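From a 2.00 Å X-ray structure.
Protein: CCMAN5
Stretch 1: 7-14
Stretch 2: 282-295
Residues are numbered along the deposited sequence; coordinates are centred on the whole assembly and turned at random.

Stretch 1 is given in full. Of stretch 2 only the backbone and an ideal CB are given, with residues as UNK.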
ATOM      1  N   ALA A   7     -17.189 -19.804   0.092  1.00 19.88           N
ATOM      2  CA  ALA A   7     -18.097 -18.623   0.241  1.00 19.71           C
ATOM      3  C   ALA A   7     -17.525 -17.568   1.208  1.00 18.96           C
ATOM      4  O   ALA A   7     -17.498 -16.376   0.877  1.00 18.53           O
ATOM      5  CB  ALA A   7     -19.518 -19.072   0.686  1.00 20.18           C
ATOM      6  N   ASP A   8     -17.071 -18.007   2.391  1.00 17.88           N
ATOM      7  CA  ASP A   8     -16.612 -17.067   3.431  1.00 16.72           C
ATOM      8  C   ASP A   8     -15.093 -16.879   3.408  1.00 15.16           C
ATOM      9  O   ASP A   8     -14.362 -17.411   4.250  1.00 14.91           O
ATOM     10  CB  ASP A   8     -17.113 -17.453   4.827  1.00 16.70           C
ATOM     11  CG  ASP A   8     -16.847 -16.357   5.872  1.00 17.66           C
ATOM     12  OD1 ASP A   8     -17.287 -15.207   5.704  1.00 18.70           O
ATOM     13  OD2 ASP A   8     -16.199 -16.646   6.882  1.00 19.66           O
ATOM     14  N   TYR A   9     -14.643 -16.102   2.432  1.00 13.62           N
ATOM     15  CA  TYR A   9     -13.231 -15.789   2.250  1.00 12.13           C
ATOM     16  C   TYR A   9     -12.692 -14.941   3.393  1.00 10.97           C
ATOM     17  O   TYR A   9     -11.519 -15.074   3.768  1.00 10.38           O
ATOM     18  CB  TYR A   9     -13.013 -15.079   0.921  1.00 12.01           C
ATOM     19  CG  TYR A   9     -13.362 -15.920  -0.289  1.00 13.18           C
ATOM     20  CD1 TYR A   9     -12.517 -16.944  -0.707  1.00 13.23           C
ATOM     21  CD2 TYR A   9     -14.546 -15.696  -1.008  1.00 13.66           C
ATOM     22  CE1 TYR A   9     -12.819 -17.722  -1.814  1.00 14.44           C
ATOM     23  CE2 TYR A   9     -14.861 -16.481  -2.122  1.00 15.46           C
ATOM     24  CZ  TYR A   9     -13.984 -17.490  -2.509  1.00 15.55           C
ATOM     25  OH  TYR A   9     -14.258 -18.279  -3.594  1.00 18.14           O
ATOM     26  N   ALA A  10     -13.551 -14.107   3.967  1.00  9.65           N
ATOM     27  CA  ALA A  10     -13.168 -13.271   5.111  1.00  8.97           C
ATOM     28  C   ALA A  10     -12.521 -14.075   6.251  1.00  8.69           C
ATOM     29  O   ALA A  10     -11.587 -13.598   6.886  1.00  8.57           O
ATOM     30  CB  ALA A  10     -14.352 -12.459   5.612  1.00  8.65           C
ATOM     31  N   SER A  11     -12.988 -15.298   6.478  1.00  8.06           N
ATOM     32  CA  SER A  11     -12.434 -16.164   7.533  1.00  8.34           C
ATOM     33  C   SER A  11     -10.989 -16.593   7.268  1.00  7.53           C
ATOM     34  O   SER A  11     -10.265 -16.978   8.204  1.00  7.54           O
ATOM     35  CB  SER A  11     -13.312 -17.411   7.720  1.00  8.75           C
ATOM     36  OG  SER A  11     -13.314 -18.189   6.526  1.00 10.17           O
ATOM     37  N   LEU A  12     -10.561 -16.509   6.010  1.00  6.75           N
ATOM     38  CA  LEU A  12      -9.185 -16.876   5.641  1.00  6.43           C
ATOM     39  C   LEU A  12      -8.150 -15.761   5.822  1.00  6.49           C
ATOM     40  O   LEU A  12      -6.948 -16.035   5.941  1.00  6.05           O
ATOM     41  CB  LEU A  12      -9.126 -17.422   4.212  1.00  5.66           C
ATOM     42  CG  LEU A  12      -9.943 -18.668   3.903  1.00  5.97           C
ATOM     43  CD1 LEU A  12      -9.728 -19.046   2.432  1.00  5.72           C
ATOM     44  CD2 LEU A  12      -9.586 -19.873   4.840  1.00  4.79           C
ATOM     45  N   VAL A  13      -8.618 -14.512   5.827  1.00  6.50           N
ATOM     46  CA  VAL A  13      -7.787 -13.338   6.104  1.00  5.75           C
ATOM     47  C   VAL A  13      -7.288 -13.333   7.565  1.00  6.47           C
ATOM     48  O   VAL A  13      -8.071 -13.514   8.511  1.00  6.44           O
ATOM     49  CB  VAL A  13      -8.577 -12.032   5.783  1.00  5.92           C
ATOM     50  CG1 VAL A  13      -7.812 -10.775   6.155  1.00  4.36           C
ATOM     51  CG2 VAL A  13      -8.952 -11.985   4.306  1.00  5.67           C
ATOM     52  N   ASP A  14      -5.984 -13.126   7.740  1.00  5.75           N
ATOM     53  CA  ASP A  14      -5.419 -12.892   9.062  1.00  6.27           C
ATOM     54  C   ASP A  14      -4.957 -11.425   9.167  1.00  5.72           C
ATOM     55  O   ASP A  14      -3.841 -11.087   8.739  1.00  5.17           O
ATOM     56  CB  ASP A  14      -4.251 -13.864   9.313  1.00  6.01           C
ATOM     57  CG  ASP A  14      -3.709 -13.803  10.744  1.00  8.55           C
ATOM     58  OD1 ASP A  14      -4.003 -12.843  11.506  1.00 11.02           O
ATOM     59  OD2 ASP A  14      -2.939 -14.722  11.096  1.00  6.93           O
ATOM     60  N   UNK A 282     -20.409  -5.263   6.383  1.00  6.77           N
ATOM     61  CA  UNK A 282     -19.043  -5.046   5.922  1.00  6.38           C
ATOM     62  C   UNK A 282     -18.349  -6.379   5.662  1.00  6.01           C
ATOM     63  O   UNK A 282     -17.557  -6.479   4.722  1.00  6.03           O
ATOM     64  CB  UNK A 282     -18.255  -4.226   6.945  1.00  6.38           C
ATOM     65  N   UNK A 283     -18.653  -7.401   6.469  1.00  5.94           N
ATOM     66  CA  UNK A 283     -18.095  -8.745   6.219  1.00  5.81           C
ATOM     67  C   UNK A 283     -18.523  -9.259   4.848  1.00  6.15           C
ATOM     68  O   UNK A 283     -17.695  -9.804   4.117  1.00  6.44           O
ATOM     69  CB  UNK A 283     -18.540  -9.726   7.306  1.00  5.81           C
ATOM     70  N   UNK A 284     -19.802  -9.059   4.500  1.00  5.82           N
ATOM     71  CA  UNK A 284     -20.327  -9.470   3.195  1.00  5.99           C
ATOM     72  C   UNK A 284     -19.694  -8.681   2.059  1.00  5.44           C
ATOM     73  O   UNK A 284     -19.341  -9.245   1.023  1.00  5.00           O
ATOM     74  CB  UNK A 284     -21.847  -9.300   3.158  1.00  5.99           C
ATOM     75  N   UNK A 285     -19.562  -7.377   2.242  1.00  5.57           N
ATOM     76  CA  UNK A 285     -18.827  -6.566   1.280  1.00  6.57           C
ATOM     77  C   UNK A 285     -17.393  -7.112   1.059  1.00  6.30           C
ATOM     78  O   UNK A 285     -16.921  -7.174  -0.089  1.00  6.47           O
ATOM     79  CB  UNK A 285     -18.775  -5.114   1.760  1.00  6.57           C
ATOM     80  N   UNK A 286     -16.718  -7.537   2.133  1.00  5.75           N
ATOM     81  CA  UNK A 286     -15.371  -8.112   1.979  1.00  5.67           C
ATOM     82  C   UNK A 286     -15.411  -9.421   1.211  1.00  6.24           C
ATOM     83  O   UNK A 286     -14.559  -9.672   0.356  1.00  5.47           O
ATOM     84  CB  UNK A 286     -14.724  -8.337   3.347  1.00  5.67           C
ATOM     85  N   UNK A 287     -16.408 -10.256   1.527  1.00  7.55           N
ATOM     86  CA  UNK A 287     -16.577 -11.539   0.841  1.00  8.00           C
ATOM     87  C   UNK A 287     -16.823 -11.390  -0.668  1.00  8.31           C
ATOM     88  O   UNK A 287     -16.356 -12.217  -1.457  1.00  8.55           O
ATOM     89  CB  UNK A 287     -17.740 -12.306   1.473  1.00  8.00           C
ATOM     90  N   UNK A 288     -17.552 -10.343  -1.055  1.00  8.17           N
ATOM     91  CA  UNK A 288     -17.762 -10.026  -2.463  1.00  8.86           C
ATOM     92  C   UNK A 288     -16.459  -9.570  -3.120  1.00  8.70           C
ATOM     93  O   UNK A 288     -16.141  -9.993  -4.236  1.00  9.17           O
ATOM     94  CB  UNK A 288     -18.836  -8.946  -2.611  1.00  8.86           C
ATOM     95  N   UNK A 289     -15.711  -8.716  -2.428  1.00  7.81           N
ATOM     96  CA  UNK A 289     -14.419  -8.225  -2.913  1.00  7.09           C
ATOM     97  C   UNK A 289     -13.386  -9.362  -3.037  1.00  6.60           C
ATOM     98  O   UNK A 289     -12.766  -9.548  -4.091  1.00  5.48           O
ATOM     99  CB  UNK A 289     -13.890  -7.139  -1.975  1.00  7.09           C
ATOM    100  N   UNK A 290     -13.212 -10.117  -1.957  1.00  5.97           N
ATOM    101  CA  UNK A 290     -12.313 -11.267  -1.981  1.00  6.19           C
ATOM    102  C   UNK A 290     -12.766 -12.352  -2.967  1.00  5.91           C
ATOM    103  O   UNK A 290     -11.939 -13.005  -3.606  1.00  5.69           O
ATOM    104  CB  UNK A 290     -12.202 -11.862  -0.576  1.00  6.19           C
ATOM    105  N   UNK A 291     -14.077 -12.524  -3.092  1.00  6.14           N
ATOM    106  CA  UNK A 291     -14.663 -13.516  -4.005  1.00  6.65           C
ATOM    107  C   UNK A 291     -14.414 -13.288  -5.490  1.00  6.79           C
ATOM    108  O   UNK A 291     -14.771 -14.143  -6.322  1.00  6.75           O
ATOM    109  CB  UNK A 291     -16.175 -13.565  -3.777  1.00  6.65           C
ATOM    110  N   UNK A 292     -13.808 -12.141  -5.823  1.00  6.39           N
ATOM    111  CA  UNK A 292     -13.374 -11.858  -7.184  1.00  6.77           C
ATOM    112  C   UNK A 292     -12.291 -12.830  -7.638  1.00  7.29           C
ATOM    113  O   UNK A 292     -12.155 -13.079  -8.843  1.00  7.01           O
ATOM    114  CB  UNK A 292     -12.864 -10.419  -7.288  1.00  6.77           C
ATOM    115  N   UNK A 293     -11.524 -13.354  -6.673  1.00  7.52           N
ATOM    116  CA  UNK A 293     -10.555 -14.429  -6.912  1.00  8.09           C
ATOM    117  C   UNK A 293     -10.914 -15.703  -6.145  1.00  8.68           C
ATOM    118  O   UNK A 293     -10.965 -15.715  -4.901  1.00  8.64           O
ATOM    119  CB  UNK A 293      -9.151 -13.967  -6.518  1.00  8.09           C
ATOM    120  N   UNK A 294     -11.177 -16.770  -6.894  1.00  9.40           N
ATOM    121  CA  UNK A 294     -11.514 -18.066  -6.311  1.00 10.40           C
ATOM    122  C   UNK A 294     -10.405 -19.059  -6.568  1.00 11.20           C
ATOM    123  O   UNK A 294      -9.986 -19.274  -7.706  1.00 11.45           O
ATOM    124  CB  UNK A 294     -12.836 -18.592  -6.873  1.00 10.40           C
ATOM    125  N   UNK A 295      -9.943 -19.682  -5.493  1.00 12.83           N
ATOM    126  CA  UNK A 295      -8.779 -20.551  -5.550  1.00 13.23           C
ATOM    127  C   UNK A 295      -9.084 -22.010  -5.161  1.00 14.01           C
ATOM    128  O   UNK A 295      -9.822 -22.297  -4.222  1.00 13.15           O
ATOM    129  CB  UNK A 295      -7.689 -19.993  -4.633  1.00 13.23           C
TER

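Positions 282 to 290 run as a helix, so the CB directions step around an axis and only some of them meet stretch 1. Position 282 has nothing of stretch 1 near its CB, and this contact sets no preference; it is Thr282.

At position 283 the CB points sideways, 5.3 Å from Ala10 CB, while the carboxylate of Asp8 lies farther along. A long side chain carrying a donor or positive charge would suit, lysine or arginine alike. The residue is Arg283, extended with its first three chi angles all t. Its guanidinium meets the carboxylate with two hydrogen bonds of a salt bridge, NE to Asp8 OD1 at 2.9 Å and NH2 to Asp8 OD2 at 2.6 Å, and Ala10 CB lies over one face of the group.

Positions 284 and 285 find no partner in stretch 1, the first pointing away, and many residues would fit; they are Ala284 and Glu285. At position 286 the CB points toward stretch 1, 4.7 Å from Ala10 CB, which would admit various apolar groups. Trp286 is found, but the end of its side chain leads away.

Position 287 is the most demanding. Its CB lies 4.1 Å from Ala7 O and 5.2 Å from Asp8 OD1, with the NH groups of Tyr9 and Ala10 close by. A short side chain offering both a donor and an acceptor is wanted, and an amide supplies both. Asn287 donates from ND2 to Asp8 OD1 (2.8 Å), while its OD1 accepts from Ala10 N (2.8 Å). The same Asp8 oxygen thus receives both Asn287 ND2 and Arg283 NE.

Position 288 points away and 289 is out of reach, so stretch 1 constrains neither; they are Ala288 and Thr289, whose OG1 bonds back to Glu285 O.

At position 290 the CB points toward stretch 1, 3.6 Å from Tyr9 CB, with Val13 farther on. Leucine, isoleucine or methionine could suit this apolar surface. Leu290 packs its CB 3.7 Å from Tyr9 CB and its CD1 3.8 Å from Val13 CG2.

Position 291 lies in a type I turn. An ideal CB would sit 2.7 Å from the backbone O of 287, a clash that favours glycine. Gly291 lets its CA approach Tyr9 CE2 to 3.5 Å, and a water links its O to Tyr9 OH.

Position 292 points away and is Arg292. Strand position 293, sideways and without a nearby partner for its CB, is Val293. At 294 the CB is 3.6 Å from Tyr9 OH, where a small residue fits readily: Ala294. Position 295, unconstrained here, is Ile295.

Stretch 2, residues 282-295: TRAEWNATLGRVAI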
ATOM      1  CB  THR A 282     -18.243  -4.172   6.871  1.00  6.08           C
ATOM      2  OG1 THR A 282     -18.896  -2.901   6.981  1.00  6.13           O
ATOM      3  CG2 THR A 282     -16.846  -3.964   6.337  1.00  6.09           C
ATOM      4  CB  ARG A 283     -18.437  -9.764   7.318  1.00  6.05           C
ATOM      5  CG  ARG A 283     -17.750 -11.136   7.106  1.00  6.34           C
ATOM      6  CD  ARG A 283     -18.319 -12.241   8.013  1.00  9.20           C
ATOM      7  NE  ARG A 283     -17.482 -13.445   7.989  1.00 10.87           N
ATOM      8  CZ  ARG A 283     -16.414 -13.651   8.766  1.00 11.47           C
ATOM      9  NH1 ARG A 283     -16.028 -12.739   9.649  1.00 11.70           N
ATOM     10  NH2 ARG A 283     -15.721 -14.777   8.657  1.00 11.08           N
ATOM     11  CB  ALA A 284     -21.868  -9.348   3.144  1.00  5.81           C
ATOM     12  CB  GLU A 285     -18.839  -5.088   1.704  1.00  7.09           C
ATOM     13  CG  GLU A 285     -18.148  -4.154   0.723  1.00  9.96           C
ATOM     14  CD  GLU A 285     -18.148  -2.697   1.184  1.00 14.74           C
ATOM     15  OE1 GLU A 285     -18.839  -2.381   2.194  1.00 14.84           O
ATOM     16  OE2 GLU A 285     -17.449  -1.876   0.527  1.00 13.97           O
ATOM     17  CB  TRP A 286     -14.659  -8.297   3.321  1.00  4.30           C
ATOM     18  CG  TRP A 286     -13.855  -7.088   3.711  1.00  4.00           C
ATOM     19  CD1 TRP A 286     -14.089  -6.250   4.766  1.00  2.00           C
ATOM     20  CD2 TRP A 286     -12.691  -6.573   3.039  1.00  2.61           C
ATOM     21  NE1 TRP A 286     -13.132  -5.255   4.808  1.00  3.49           N
ATOM     22  CE2 TRP A 286     -12.273  -5.420   3.751  1.00  2.76           C
ATOM     23  CE3 TRP A 286     -11.978  -6.958   1.892  1.00  3.58           C
ATOM     24  CZ2 TRP A 286     -11.166  -4.660   3.361  1.00  2.00           C
ATOM     25  CZ3 TRP A 286     -10.866  -6.197   1.501  1.00  2.00           C
ATOM     26  CH2 TRP A 286     -10.473  -5.065   2.236  1.00  2.00           C
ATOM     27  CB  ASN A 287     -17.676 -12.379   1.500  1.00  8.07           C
ATOM     28  CG  ASN A 287     -17.165 -13.193   2.673  1.00  8.10           C
ATOM     29  OD1 ASN A 287     -16.005 -13.592   2.713  1.00  9.36           O
ATOM     30  ND2 ASN A 287     -18.037 -13.444   3.640  1.00 10.10           N
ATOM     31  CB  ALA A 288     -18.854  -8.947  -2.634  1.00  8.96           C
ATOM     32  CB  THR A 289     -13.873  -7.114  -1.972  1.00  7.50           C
ATOM     33  OG1 THR A 289     -14.791  -6.009  -1.961  1.00  8.13           O
ATOM     34  CG2 THR A 289     -12.476  -6.646  -2.411  1.00  6.32           C
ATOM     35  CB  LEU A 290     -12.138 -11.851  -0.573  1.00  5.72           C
ATOM     36  CG  LEU A 290     -11.653 -10.905   0.542  1.00  5.59           C
ATOM     37  CD1 LEU A 290     -11.913 -11.535   1.893  1.00  6.15           C
ATOM     38  CD2 LEU A 290     -10.191 -10.537   0.414  1.00  5.64           C
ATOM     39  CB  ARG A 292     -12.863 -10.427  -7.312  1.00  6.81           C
ATOM     40  CG  ARG A 292     -13.933  -9.362  -7.105  1.00  5.97           C
ATOM     41  CD  ARG A 292     -13.322  -7.968  -7.260  1.00  6.75           C
ATOM     42  NE  ARG A 292     -14.329  -6.917  -7.098  1.00  9.23           N
ATOM     43  CZ  ARG A 292     -15.141  -6.491  -8.065  1.00 10.60           C
ATOM     44  NH1 ARG A 292     -15.075  -7.020  -9.292  1.00  8.67           N
ATOM     45  NH2 ARG A 292     -16.023  -5.529  -7.803  1.00  9.13           N
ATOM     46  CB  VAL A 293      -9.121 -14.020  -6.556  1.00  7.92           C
ATOM     47  CG1 VAL A 293      -8.135 -15.067  -7.095  1.00  7.89           C
ATOM     48  CG2 VAL A 293      -8.808 -12.656  -7.132  1.00  8.14           C
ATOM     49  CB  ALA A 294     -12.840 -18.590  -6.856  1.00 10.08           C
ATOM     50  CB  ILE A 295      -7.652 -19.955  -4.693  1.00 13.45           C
ATOM     51  CG1 ILE A 295      -7.001 -18.815  -5.454  1.00 12.69           C
ATOM     52  CG2 ILE A 295      -6.611 -20.997  -4.320  1.00 14.20           C
ATOM     53  CD1 ILE A 295      -6.201 -17.973  -4.601  1.00 13.52           C
TER
HETATM   54  O   HOH W   1     -15.882 -16.564  -5.552  1.00 22.48           O
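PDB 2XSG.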